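Long-range contacts in retinol dehydratase (Spodoptera frugiperda, PDB 1FMJ), which binds retinol and adenosine-3'-5'-diphosphate and dehydrates retinol on a sulfotransferase-type fold, probably making use of a sulfotransferase activity: residues Val68-Thr79 / Met180-Val190; Lys162-Met170 / Leu224-Ala234. All blocks are in the same frame, centred on the assembly; numbering follows the deposited sequence.

Overall arrangement
After an N-terminal part that includes strands 35-38 and 43-46, the chain enters strand 66-70 and helix 76-87, the first half of contact 1. It then reaches strand 160-163 and the turn behind it, the first half of contact 2. Strand 179-184 returns beside 66-70 and closes contact 1 over 100 intervening residues; helix 227-235 then closes contact 2 over 53. The segments alternate, so the two loops cross rather than nest. Both contacts reach the same parallel sheet, where 66-70 lies between 160-163 and 179-184. Contact 1 joins strands around the nucleotide, while contact 2 ties a helix to the retinol-binding side. They meet where Tyr182 OH approaches His230 ND1, probably as a hydrogen bond.

Contact 1 of 2, residues Val68-Thr79 / Met180-Val190; sequences VASYQRSGTTMT and MVYLARDPRDV. With A3P (adenosine-3'-5'-diphosphate), chain G.
Ala69 is hydrogen-bonded to the adjacent strand through both its backbone polar atoms: its N donates to Val181 O at 3.0 Å, and its O accepts from Leu183 N. This alternation on either side of Tyr182 identifies a parallel ladder.

The Tyr182 ring leans over toward strand 66-70 and takes Ser70 CA over one face. The CH-pi distance from Ser70 CA to the Tyr182 ring centroid is 4.1 Å, 25° off the normal; the hydroxyl reaches His230. On the face of Val181 and Leu183, Thr79 CG2 meets Val181 CG1 at 3.7 Å, while Thr79 OG1 bonds to Gly75 O and Tyr251. Beyond the strands, Val190 CG1 touches the edge of the Tyr71 ring, 3.5 Å from Tyr71 CD2.

The turn from strand 66-70 to helix 76-87 is the P-loop-like 5'-phosphate-binding loop of sulfotransferases. Gly75 N, Thr76 N and Thr76 OG1 all donate to O5P of the nucleotide, and Thr77 N and OG1 both grip O4P.

Arg185, just past the end of strand 179-184, reaches the 3'-phosphate. With CG anti to the backbone N (chi1 -176°) and the chain extended from there to NE, it carries its guanidinium across the loop. NH1 of Arg185 donates to Arg73 O at 3.0 Å, nearly in the guanidinium plane and with an N-H...O angle of 159°, and it also bonds to the ester oxygen O3'. Arg185 NH2 meets O3P at 2.8 Å. A leucine in its place would probably leave Arg73 O and the 3'-phosphate without these donors, making the loop and nucleotide less firmly joined.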
loop_
_atom_site.group_PDB
_atom_site.type_symbol
_atom_site.label_atom_id
_atom_site.label_comp_id
_atom_site.label_asym_id
_atom_site.label_seq_id
_atom_site.Cartn_x
_atom_site.Cartn_y
_atom_site.Cartn_z
ATOM N N VAL A 68 8.126 -0.920 -5.655
ATOM C CA VAL A 68 6.769 -0.668 -6.096
ATOM C C VAL A 68 6.207 0.071 -4.887
ATOM O O VAL A 68 6.095 -0.493 -3.787
ATOM C CB VAL A 68 5.994 -1.963 -6.357
ATOM C CG1 VAL A 68 4.567 -1.629 -6.761
ATOM C CG2 VAL A 68 6.679 -2.751 -7.469
ATOM N N ALA A 69 5.890 1.345 -5.088
ATOM C CA ALA A 69 5.395 2.190 -4.016
ATOM C C ALA A 69 4.057 2.795 -4.382
ATOM O O ALA A 69 3.691 2.858 -5.556
ATOM C CB ALA A 69 6.412 3.296 -3.719
ATOM N N SER A 70 3.332 3.253 -3.374
ATOM C CA SER A 70 2.018 3.832 -3.613
ATOM C C SER A 70 1.332 4.125 -2.311
ATOM O O SER A 70 1.775 3.675 -1.254
ATOM C CB SER A 70 1.137 2.816 -4.332
ATOM O OG SER A 70 0.924 1.716 -3.458
ATOM N N TYR A 71 0.246 4.888 -2.379
ATOM C CA TYR A 71 -0.545 5.085 -1.184
ATOM C C TYR A 71 -1.375 3.795 -1.307
ATOM O O TYR A 71 -1.785 3.434 -2.412
ATOM C CB TYR A 71 -1.471 6.291 -1.265
ATOM C CG TYR A 71 -2.319 6.342 -0.024
ATOM C CD1 TYR A 71 -1.812 6.863 1.165
ATOM C CD2 TYR A 71 -3.556 5.704 0.013
ATOM C CE1 TYR A 71 -2.509 6.731 2.367
ATOM C CE2 TYR A 71 -4.256 5.564 1.203
ATOM C CZ TYR A 71 -3.723 6.073 2.377
ATOM O OH TYR A 71 -4.376 5.849 3.564
ATOM N N GLN A 72 -1.624 3.105 -0.205
ATOM C CA GLN A 72 -2.349 1.832 -0.272
ATOM C C GLN A 72 -3.670 1.803 -1.036
ATOM O O GLN A 72 -4.416 2.781 -1.062
ATOM C CB GLN A 72 -2.585 1.273 1.135
ATOM C CG GLN A 72 -3.445 2.153 2.040
ATOM C CD GLN A 72 -4.054 1.363 3.196
ATOM O OE1 GLN A 72 -5.263 1.107 3.225
ATOM N NE2 GLN A 72 -3.218 0.964 4.146
ATOM N N ARG A 73 -3.929 0.651 -1.655
ATOM C CA ARG A 73 -5.147 0.384 -2.418
ATOM C C ARG A 73 -5.205 1.165 -3.721
ATOM O O ARG A 73 -6.279 1.460 -4.231
ATOM C CB ARG A 73 -6.382 0.690 -1.554
ATOM C CG ARG A 73 -6.368 -0.030 -0.205
ATOM C CD ARG A 73 -6.113 -1.530 -0.357
ATOM N NE ARG A 73 -7.287 -2.280 -0.816
ATOM C CZ ARG A 73 -7.239 -3.545 -1.218
ATOM N NH1 ARG A 73 -6.081 -4.180 -1.223
ATOM N NH2 ARG A 73 -8.343 -4.190 -1.583
ATOM N N SER A 74 -4.034 1.480 -4.261
ATOM C CA SER A 74 -3.940 2.236 -5.499
ATOM C C SER A 74 -3.485 1.409 -6.687
ATOM O O SER A 74 -3.242 1.958 -7.760
ATOM C CB SER A 74 -2.978 3.409 -5.319
ATOM O OG SER A 74 -3.450 4.297 -4.328
ATOM N N GLY A 75 -3.349 0.101 -6.502
ATOM C CA GLY A 75 -2.914 -0.754 -7.600
ATOM C C GLY A 75 -1.535 -1.377 -7.439
ATOM O O GLY A 75 -0.901 -1.776 -8.415
ATOM N N THR A 76 -1.069 -1.484 -6.200
ATOM C CA THR A 76 0.252 -2.048 -5.928
ATOM C C THR A 76 0.403 -3.525 -6.319
ATOM O O THR A 76 1.403 -3.911 -6.927
ATOM C CB THR A 76 0.603 -1.914 -4.432
ATOM O OG1 THR A 76 0.172 -0.636 -3.959
ATOM C CG2 THR A 76 2.104 -2.038 -4.211
ATOM N N THR A 77 -0.583 -4.348 -5.974
ATOM C CA THR A 77 -0.503 -5.782 -6.265
ATOM C C THR A 77 -0.334 -6.081 -7.748
ATOM O O THR A 77 0.524 -6.877 -8.124
ATOM C CB THR A 77 -1.738 -6.531 -5.741
ATOM O OG1 THR A 77 -2.033 -6.088 -4.411
ATOM C CG2 THR A 77 -1.465 -8.033 -5.706
ATOM N N MET A 78 -1.154 -5.445 -8.586
ATOM C CA MET A 78 -1.085 -5.622 -10.034
ATOM C C MET A 78 0.316 -5.305 -10.504
ATOM O O MET A 78 0.957 -6.093 -11.200
ATOM C CB MET A 78 -2.013 -4.646 -10.749
ATOM C CG MET A 78 -3.455 -4.745 -10.374
ATOM S SD MET A 78 -4.332 -3.395 -11.115
ATOM C CE MET A 78 -4.319 -3.909 -12.842
ATOM N N THR A 79 0.768 -4.114 -10.128
ATOM C CA THR A 79 2.085 -3.623 -10.499
ATOM C C THR A 79 3.175 -4.586 -10.050
ATOM O O THR A 79 4.108 -4.867 -10.801
ATOM C CB THR A 79 2.350 -2.242 -9.872
ATOM O OG1 THR A 79 1.284 -1.352 -10.215
ATOM C CG2 THR A 79 3.669 -1.662 -10.383
ATOM N N MET A 180 11.896 2.742 -9.319
ATOM C CA MET A 180 10.642 2.722 -8.581
ATOM C C MET A 180 9.447 2.988 -9.476
ATOM O O MET A 180 9.507 3.830 -10.375
ATOM C CB MET A 180 10.674 3.776 -7.461
ATOM C CG MET A 180 9.314 4.039 -6.780
ATOM S SD MET A 180 9.403 5.228 -5.387
ATOM C CE MET A 180 10.292 4.237 -4.190
ATOM N N VAL A 181 8.368 2.243 -9.240
ATOM C CA VAL A 181 7.126 2.436 -9.978
ATOM C C VAL A 181 6.135 2.861 -8.909
ATOM O O VAL A 181 5.863 2.111 -7.975
ATOM C CB VAL A 181 6.622 1.140 -10.645
ATOM C CG1 VAL A 181 5.365 1.439 -11.460
ATOM C CG2 VAL A 181 7.698 0.570 -11.556
ATOM N N TYR A 182 5.608 4.070 -9.033
ATOM C CA TYR A 182 4.671 4.568 -8.050
ATOM C C TYR A 182 3.283 4.660 -8.647
ATOM O O TYR A 182 3.081 5.240 -9.719
ATOM C CB TYR A 182 5.115 5.938 -7.548
ATOM C CG TYR A 182 4.203 6.545 -6.513
ATOM C CD1 TYR A 182 4.516 6.485 -5.160
ATOM C CD2 TYR A 182 3.035 7.209 -6.893
ATOM C CE1 TYR A 182 3.691 7.081 -4.197
ATOM C CE2 TYR A 182 2.205 7.802 -5.947
ATOM C CZ TYR A 182 2.540 7.740 -4.603
ATOM O OH TYR A 182 1.738 8.373 -3.679
ATOM N N LEU A 183 2.325 4.080 -7.939
ATOM C CA LEU A 183 0.940 4.089 -8.380
ATOM C C LEU A 183 0.082 5.061 -7.585
ATOM O O LEU A 183 0.205 5.160 -6.357
ATOM C CB LEU A 183 0.343 2.687 -8.274
ATOM C CG LEU A 183 0.299 1.854 -9.562
ATOM C CD1 LEU A 183 -0.615 2.527 -10.576
ATOM C CD2 LEU A 183 1.704 1.688 -10.129
ATOM N N ALA A 184 -0.772 5.780 -8.311
ATOM C CA ALA A 184 -1.708 6.742 -7.741
ATOM C C ALA A 184 -3.081 6.362 -8.277
ATOM O O ALA A 184 -3.198 5.757 -9.342
ATOM C CB ALA A 184 -1.356 8.164 -8.156
ATOM N N ARG A 185 -4.119 6.717 -7.537
ATOM C CA ARG A 185 -5.481 6.382 -7.924
ATOM C C ARG A 185 -6.409 7.442 -7.344
ATOM O O ARG A 185 -6.104 8.033 -6.310
ATOM C CB ARG A 185 -5.835 5.007 -7.345
ATOM C CG ARG A 185 -7.201 4.458 -7.745
ATOM C CD ARG A 185 -7.492 3.159 -6.999
ATOM N NE ARG A 185 -8.761 2.574 -7.426
ATOM C CZ ARG A 185 -9.312 1.488 -6.894
ATOM N NH1 ARG A 185 -8.710 0.841 -5.895
ATOM N NH2 ARG A 185 -10.471 1.046 -7.371
ATOM N N ASP A 186 -7.531 7.685 -8.013
ATOM C CA ASP A 186 -8.510 8.669 -7.546
ATOM C C ASP A 186 -8.662 8.431 -6.044
ATOM O O ASP A 186 -8.963 7.320 -5.627
ATOM C CB ASP A 186 -9.848 8.429 -8.246
ATOM C CG ASP A 186 -10.870 9.507 -7.956
ATOM O OD1 ASP A 186 -11.061 9.879 -6.774
ATOM O OD2 ASP A 186 -11.488 9.979 -8.928
ATOM N N PRO A 187 -8.470 9.475 -5.219
ATOM C CA PRO A 187 -8.570 9.407 -3.756
ATOM C C PRO A 187 -9.898 8.857 -3.229
ATOM O O PRO A 187 -9.944 8.194 -2.187
ATOM C CB PRO A 187 -8.367 10.861 -3.315
ATOM C CG PRO A 187 -7.721 11.518 -4.472
ATOM C CD PRO A 187 -8.326 10.873 -5.663
ATOM N N ARG A 188 -10.979 9.148 -3.936
ATOM C CA ARG A 188 -12.292 8.696 -3.500
ATOM C C ARG A 188 -12.454 7.180 -3.553
ATOM O O ARG A 188 -13.032 6.590 -2.639
ATOM C CB ARG A 188 -13.366 9.423 -4.305
ATOM C CG ARG A 188 -13.386 10.911 -3.971
ATOM C CD ARG A 188 -14.101 11.733 -5.016
ATOM N NE ARG A 188 -13.449 11.624 -6.310
ATOM C CZ ARG A 188 -13.767 12.360 -7.365
ATOM N NH1 ARG A 188 -14.733 13.262 -7.275
ATOM N NH2 ARG A 188 -13.116 12.193 -8.508
ATOM N N ASP A 189 -11.927 6.551 -4.601
ATOM C CA ASP A 189 -11.983 5.095 -4.735
ATOM C C ASP A 189 -10.972 4.443 -3.788
ATOM O O ASP A 189 -11.159 3.315 -3.336
ATOM C CB ASP A 189 -11.670 4.670 -6.173
ATOM C CG ASP A 189 -12.780 5.014 -7.133
ATOM O OD1 ASP A 189 -13.957 4.925 -6.717
ATOM O OD2 ASP A 189 -12.480 5.349 -8.306
ATOM N N VAL A 190 -9.877 5.152 -3.532
ATOM C CA VAL A 190 -8.847 4.683 -2.617
ATOM C C VAL A 190 -9.473 4.611 -1.223
ATOM O O VAL A 190 -9.232 3.670 -0.460
ATOM C CB VAL A 190 -7.637 5.673 -2.577
ATOM C CG1 VAL A 190 -6.706 5.317 -1.441
ATOM C CG2 VAL A 190 -6.873 5.635 -3.899
HETATM P P1 A3P G . -10.844 -2.200 -5.158
HETATM O O1P A3P G . -10.968 -2.259 -3.691
HETATM O O2P A3P G . -11.417 -3.401 -5.799
HETATM O O3P A3P G . -11.502 -0.993 -5.681
HETATM P P2 A3P G . -3.394 -2.440 -3.749
HETATM O O4P A3P G . -2.820 -3.625 -4.407
HETATM O O5P A3P G . -2.481 -1.283 -3.868
HETATM O O6P A3P G . -3.685 -2.747 -2.320
HETATM O "O5'" A3P G . -4.751 -2.065 -4.467
HETATM C "C5'" A3P G . -5.849 -2.962 -4.505
HETATM C "C4'" A3P G . -6.919 -2.477 -5.488
HETATM O "O4'" A3P G . -6.559 -2.959 -6.813
HETATM C "C3'" A3P G . -8.296 -3.078 -5.198
HETATM O "O3'" A3P G . -9.305 -2.101 -5.543
HETATM C "C2'" A3P G . -8.251 -4.339 -6.037
HETATM O "O2'" A3P G . -9.465 -5.058 -6.234
HETATM C "C1'" A3P G . -7.609 -3.798 -7.305
HETATM N N9 A3P G . -7.056 -4.859 -8.157
HETATM C C8 A3P G . -6.243 -5.929 -7.818
HETATM N N7 A3P G . -5.913 -6.707 -8.814
HETATM C C5 A3P G . -6.545 -6.124 -9.903
HETATM C C6 A3P G . -6.608 -6.456 -11.302
HETATM N N6 A3P G . -5.984 -7.512 -11.832
HETATM N N1 A3P G . -7.353 -5.631 -12.142
HETATM C C2 A3P G . -8.007 -4.535 -11.638
HETATM N N3 A3P G . -8.024 -4.120 -10.334
HETATM C C4 A3P G . -7.269 -4.965 -9.516
HETATM O O HOH W 1 -0.398 6.840 -4.321
HETATM O O HOH W 2 -3.299 6.977 -4.804
#

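Contact 2 of 2, residues Lys162-Met170 / Leu224-Ala234; sequences KTHLPLSLM and LTPYFEHVKEA. With RTL (retinol), chain H.
His230 and Glu233, on helix 227-235, hold the turn that follows strand 160-163 in a buried, largely polar helix-to-loop contact beside the retinol pocket. The evidence is clearest at His230. Its NE2 donates to His164 O at 2.8 Å, with an N-H...O angle of 164° and the oxygen in the ring plane; seen from the carbonyl, however, the donor sits well above the plane, 59° out of it. Pro166 lies over one face of the same ring, its CB 4.1 Å from the His230 centroid in a CH-pi contact. ND1 is already engaged by Tyr182, so both nitrogens are held and the ring's rotation is fixed.

This places His230 behind a pocket residue. His164 NE2 is hydrogen-bonded to retinol O1 at 2.9 Å, with either partner a possible donor; the extended Lys162 chain brings NZ to donate to the same oxygen, while His164 ND1 bonds to Ser70 O.

Glu233 grips Ser168 with both carboxylate oxygens. Ser168 N donates to Glu233 OE1 at 2.6 Å, and Ser168 OG donates to Glu233 OE2 at 2.8 Å through the syn lone pair. The serine OG stands between its own backbone N and carbonyl carbon (chi1 62°), so that hydroxyl and amide face the carboxylate together. OE2 is further held by Lys41 and Tyr43, which would probably stabilise its charge. A water links Leu167 N to His230 O, donating to the latter at 2.9 Å.

Leu224 supplies much of the apolar part: its CD1 lies 3.5 Å from His164 CB, and its CD2 touches Leu165 CD2. Leu167 CD1 packs against Ala234 CA.

Around this contact, Tyr43 of strand 43-46 packs on Pro166 and Ser168, while Val231 and Ala234 seat the helix on Tyr182 of strand 179-184 and Phe245 of strand 243-247.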
loop_
_atom_site.group_PDB
_atom_site.type_symbol
_atom_site.label_atom_id
_atom_site.label_comp_id
_atom_site.label_asym_id
_atom_site.label_seq_id
_atom_site.Cartn_x
_atom_site.Cartn_y
_atom_site.Cartn_z
ATOM N N LYS A 162 8.195 -3.694 -1.736
ATOM C CA LYS A 162 6.856 -3.125 -1.782
ATOM C C LYS A 162 6.792 -2.138 -0.632
ATOM O O LYS A 162 7.248 -2.445 0.467
ATOM C CB LYS A 162 5.804 -4.211 -1.564
ATOM C CG LYS A 162 4.449 -3.679 -1.121
ATOM C CD LYS A 162 3.525 -4.815 -0.727
ATOM C CE LYS A 162 2.229 -4.298 -0.158
ATOM N NZ LYS A 162 1.317 -5.406 0.196
ATOM N N THR A 163 6.246 -0.953 -0.865
ATOM C CA THR A 163 6.155 0.007 0.223
ATOM C C THR A 163 5.054 1.029 0.027
ATOM O O THR A 163 4.680 1.358 -1.103
ATOM C CB THR A 163 7.498 0.778 0.433
ATOM O OG1 THR A 163 7.408 1.570 1.627
ATOM C CG2 THR A 163 7.774 1.712 -0.731
ATOM N N HIS A 164 4.529 1.517 1.143
ATOM C CA HIS A 164 3.512 2.546 1.117
ATOM C C HIS A 164 4.127 3.772 1.793
ATOM O O HIS A 164 3.434 4.698 2.181
ATOM C CB HIS A 164 2.242 2.086 1.849
ATOM C CG HIS A 164 1.597 0.881 1.231
ATOM N ND1 HIS A 164 1.300 0.804 -0.113
ATOM C CD2 HIS A 164 1.204 -0.298 1.770
ATOM C CE1 HIS A 164 0.752 -0.370 -0.376
ATOM N NE2 HIS A 164 0.682 -1.058 0.749
ATOM N N LEU A 165 5.449 3.777 1.937
ATOM C CA LEU A 165 6.086 4.930 2.558
ATOM C C LEU A 165 6.338 6.030 1.539
ATOM O O LEU A 165 6.773 5.762 0.418
ATOM C CB LEU A 165 7.413 4.539 3.223
ATOM C CG LEU A 165 7.290 3.691 4.496
ATOM C CD1 LEU A 165 8.663 3.361 5.040
ATOM C CD2 LEU A 165 6.469 4.437 5.530
ATOM N N PRO A 166 6.023 7.283 1.904
ATOM C CA PRO A 166 6.247 8.409 0.997
ATOM C C PRO A 166 7.764 8.561 0.870
ATOM O O PRO A 166 8.507 8.149 1.767
ATOM C CB PRO A 166 5.582 9.580 1.729
ATOM C CG PRO A 166 5.733 9.212 3.162
ATOM C CD PRO A 166 5.395 7.737 3.157
ATOM N N LEU A 167 8.224 9.125 -0.238
ATOM C CA LEU A 167 9.654 9.281 -0.469
ATOM C C LEU A 167 10.449 9.971 0.638
ATOM O O LEU A 167 11.596 9.607 0.875
ATOM C CB LEU A 167 9.898 10.010 -1.801
ATOM C CG LEU A 167 9.362 9.328 -3.070
ATOM C CD1 LEU A 167 9.772 10.139 -4.302
ATOM C CD2 LEU A 167 9.904 7.898 -3.175
ATOM N N SER A 168 9.851 10.944 1.323
ATOM C CA SER A 168 10.559 11.677 2.375
ATOM C C SER A 168 10.988 10.856 3.591
ATOM O O SER A 168 11.819 11.308 4.386
ATOM C CB SER A 168 9.725 12.875 2.833
ATOM O OG SER A 168 8.504 12.457 3.394
ATOM N N LEU A 169 10.425 9.661 3.752
ATOM C CA LEU A 169 10.807 8.811 4.876
ATOM C C LEU A 169 11.851 7.793 4.434
ATOM O O LEU A 169 12.384 7.034 5.236
ATOM C CB LEU A 169 9.582 8.093 5.456
ATOM C CG LEU A 169 8.530 9.052 6.023
ATOM C CD1 LEU A 169 7.401 8.277 6.690
ATOM C CD2 LEU A 169 9.207 9.989 7.022
ATOM N N MET A 170 12.138 7.771 3.142
ATOM C CA MET A 170 13.132 6.842 2.626
ATOM C C MET A 170 14.362 7.644 2.228
ATOM O O MET A 170 14.302 8.871 2.141
ATOM C CB MET A 170 12.558 6.050 1.448
ATOM C CG MET A 170 11.415 5.118 1.877
ATOM S SD MET A 170 10.814 3.986 0.605
ATOM C CE MET A 170 10.166 5.143 -0.608
ATOM N N LEU A 224 -0.759 6.468 6.882
ATOM C CA LEU A 224 0.131 7.085 5.904
ATOM C C LEU A 224 -0.361 8.288 5.106
ATOM O O LEU A 224 0.250 8.658 4.102
ATOM C CB LEU A 224 0.720 6.009 4.979
ATOM C CG LEU A 224 1.706 5.092 5.730
ATOM C CD1 LEU A 224 2.216 4.010 4.815
ATOM C CD2 LEU A 224 2.885 5.914 6.273
ATOM N N THR A 225 -1.459 8.900 5.551
ATOM C CA THR A 225 -1.948 10.125 4.926
ATOM C C THR A 225 -1.085 11.179 5.655
ATOM O O THR A 225 -0.347 10.828 6.581
ATOM C CB THR A 225 -3.449 10.379 5.242
ATOM O OG1 THR A 225 -3.644 10.420 6.664
ATOM C CG2 THR A 225 -4.320 9.275 4.634
ATOM N N PRO A 226 -1.178 12.473 5.285
ATOM C CA PRO A 226 -1.998 13.149 4.271
ATOM C C PRO A 226 -1.862 12.505 2.900
ATOM O O PRO A 226 -0.760 12.353 2.392
ATOM C CB PRO A 226 -1.453 14.577 4.283
ATOM C CG PRO A 226 -0.959 14.747 5.692
ATOM C CD PRO A 226 -0.258 13.436 5.920
ATOM N N TYR A 227 -2.987 12.140 2.303
ATOM C CA TYR A 227 -2.977 11.512 0.996
ATOM C C TYR A 227 -2.251 12.316 -0.091
ATOM O O TYR A 227 -1.368 11.798 -0.777
ATOM C CB TYR A 227 -4.404 11.235 0.529
ATOM C CG TYR A 227 -4.448 10.776 -0.908
ATOM C CD1 TYR A 227 -4.149 9.459 -1.245
ATOM C CD2 TYR A 227 -4.718 11.677 -1.938
ATOM C CE1 TYR A 227 -4.112 9.049 -2.574
ATOM C CE2 TYR A 227 -4.683 11.276 -3.278
ATOM C CZ TYR A 227 -4.377 9.968 -3.586
ATOM O OH TYR A 227 -4.307 9.574 -4.907
ATOM N N PHE A 228 -2.616 13.577 -0.262
ATOM C CA PHE A 228 -1.970 14.362 -1.303
ATOM C C PHE A 228 -0.486 14.647 -1.114
ATOM O O PHE A 228 0.244 14.782 -2.097
ATOM C CB PHE A 228 -2.738 15.655 -1.537
ATOM C CG PHE A 228 -3.974 15.463 -2.346
ATOM C CD1 PHE A 228 -5.228 15.456 -1.745
ATOM C CD2 PHE A 228 -3.884 15.257 -3.723
ATOM C CE1 PHE A 228 -6.369 15.251 -2.506
ATOM C CE2 PHE A 228 -5.022 15.050 -4.484
ATOM C CZ PHE A 228 -6.266 15.048 -3.876
ATOM N N GLU A 229 -0.026 14.739 0.128
ATOM C CA GLU A 229 1.400 14.970 0.353
ATOM C C GLU A 229 2.161 13.729 -0.105
ATOM O O GLU A 229 3.273 13.819 -0.633
ATOM C CB GLU A 229 1.686 15.243 1.830
ATOM C CG GLU A 229 1.080 16.548 2.347
ATOM C CD GLU A 229 1.313 17.707 1.393
ATOM O OE1 GLU A 229 2.463 17.861 0.924
ATOM O OE2 GLU A 229 0.352 18.460 1.111
ATOM N N HIS A 230 1.547 12.566 0.083
ATOM C CA HIS A 230 2.159 11.293 -0.313
ATOM C C HIS A 230 2.306 11.268 -1.834
ATOM O O HIS A 230 3.388 11.006 -2.367
ATOM C CB HIS A 230 1.274 10.131 0.174
ATOM C CG HIS A 230 1.935 8.785 0.121
ATOM N ND1 HIS A 230 2.401 8.229 -1.049
ATOM C CD2 HIS A 230 2.150 7.862 1.089
ATOM C CE1 HIS A 230 2.870 7.018 -0.803
ATOM N NE2 HIS A 230 2.727 6.771 0.488
ATOM N N VAL A 231 1.219 11.568 -2.535
ATOM C CA VAL A 231 1.231 11.589 -3.996
ATOM C C VAL A 231 2.141 12.674 -4.562
ATOM O O VAL A 231 2.914 12.424 -5.486
ATOM C CB VAL A 231 -0.173 11.835 -4.565
ATOM C CG1 VAL A 231 -0.115 11.912 -6.099
ATOM C CG2 VAL A 231 -1.122 10.725 -4.120
ATOM N N LYS A 232 2.036 13.886 -4.025
ATOM C CA LYS A 232 2.845 14.992 -4.526
ATOM C C LYS A 232 4.350 14.730 -4.485
ATOM O O LYS A 232 5.069 15.115 -5.397
ATOM C CB LYS A 232 2.501 16.282 -3.772
ATOM C CG LYS A 232 1.085 16.758 -4.061
ATOM C CD LYS A 232 0.831 18.158 -3.554
ATOM C CE LYS A 232 -0.535 18.633 -4.004
ATOM N NZ LYS A 232 -0.740 20.056 -3.671
ATOM N N GLU A 233 4.820 14.066 -3.438
ATOM C CA GLU A 233 6.244 13.766 -3.322
ATOM C C GLU A 233 6.742 12.908 -4.473
ATOM O O GLU A 233 7.862 13.082 -4.947
ATOM C CB GLU A 233 6.535 13.054 -2.008
ATOM C CG GLU A 233 6.687 13.978 -0.825
ATOM C CD GLU A 233 7.181 13.238 0.397
ATOM O OE1 GLU A 233 7.939 12.264 0.213
ATOM O OE2 GLU A 233 6.825 13.629 1.536
ATOM N N ALA A 234 5.910 11.972 -4.918
ATOM C CA ALA A 234 6.288 11.097 -6.019
ATOM C C ALA A 234 6.091 11.832 -7.328
ATOM O O ALA A 234 6.886 11.692 -8.256
ATOM C CB ALA A 234 5.442 9.835 -6.007
HETATM C C1 RTL H . -3.388 -8.169 11.991
HETATM C C2 RTL H . -3.381 -7.842 13.519
HETATM C C3 RTL H . -2.030 -8.097 14.177
HETATM C C4 RTL H . -0.698 -8.652 13.681
HETATM C C5 RTL H . -0.899 -8.926 12.188
HETATM C C6 RTL H . -2.042 -8.731 11.396
HETATM C C7 RTL H . -2.078 -9.035 9.941
HETATM C C8 RTL H . -1.619 -8.192 8.969
HETATM C C9 RTL H . -1.652 -8.482 7.530
HETATM C C10 RTL H . -1.146 -7.523 6.672
HETATM C C11 RTL H . -1.042 -7.518 5.197
HETATM C C12 RTL H . -1.502 -6.339 4.660
HETATM C C13 RTL H . -1.644 -5.778 3.300
HETATM C C14 RTL H . -2.114 -4.593 2.807
HETATM C C15 RTL H . -1.162 -3.499 2.556
HETATM O O1 RTL H . -0.632 -3.557 1.299
HETATM C C16 RTL H . -3.797 -6.793 11.429
HETATM C C17 RTL H . -4.588 -9.120 11.859
HETATM C C18 RTL H . 0.393 -9.517 11.603
HETATM C C19 RTL H . -2.239 -9.817 7.030
HETATM C C20 RTL H . -1.123 -6.851 2.329
HETATM O O HOH W 3 5.855 9.492 -1.986
#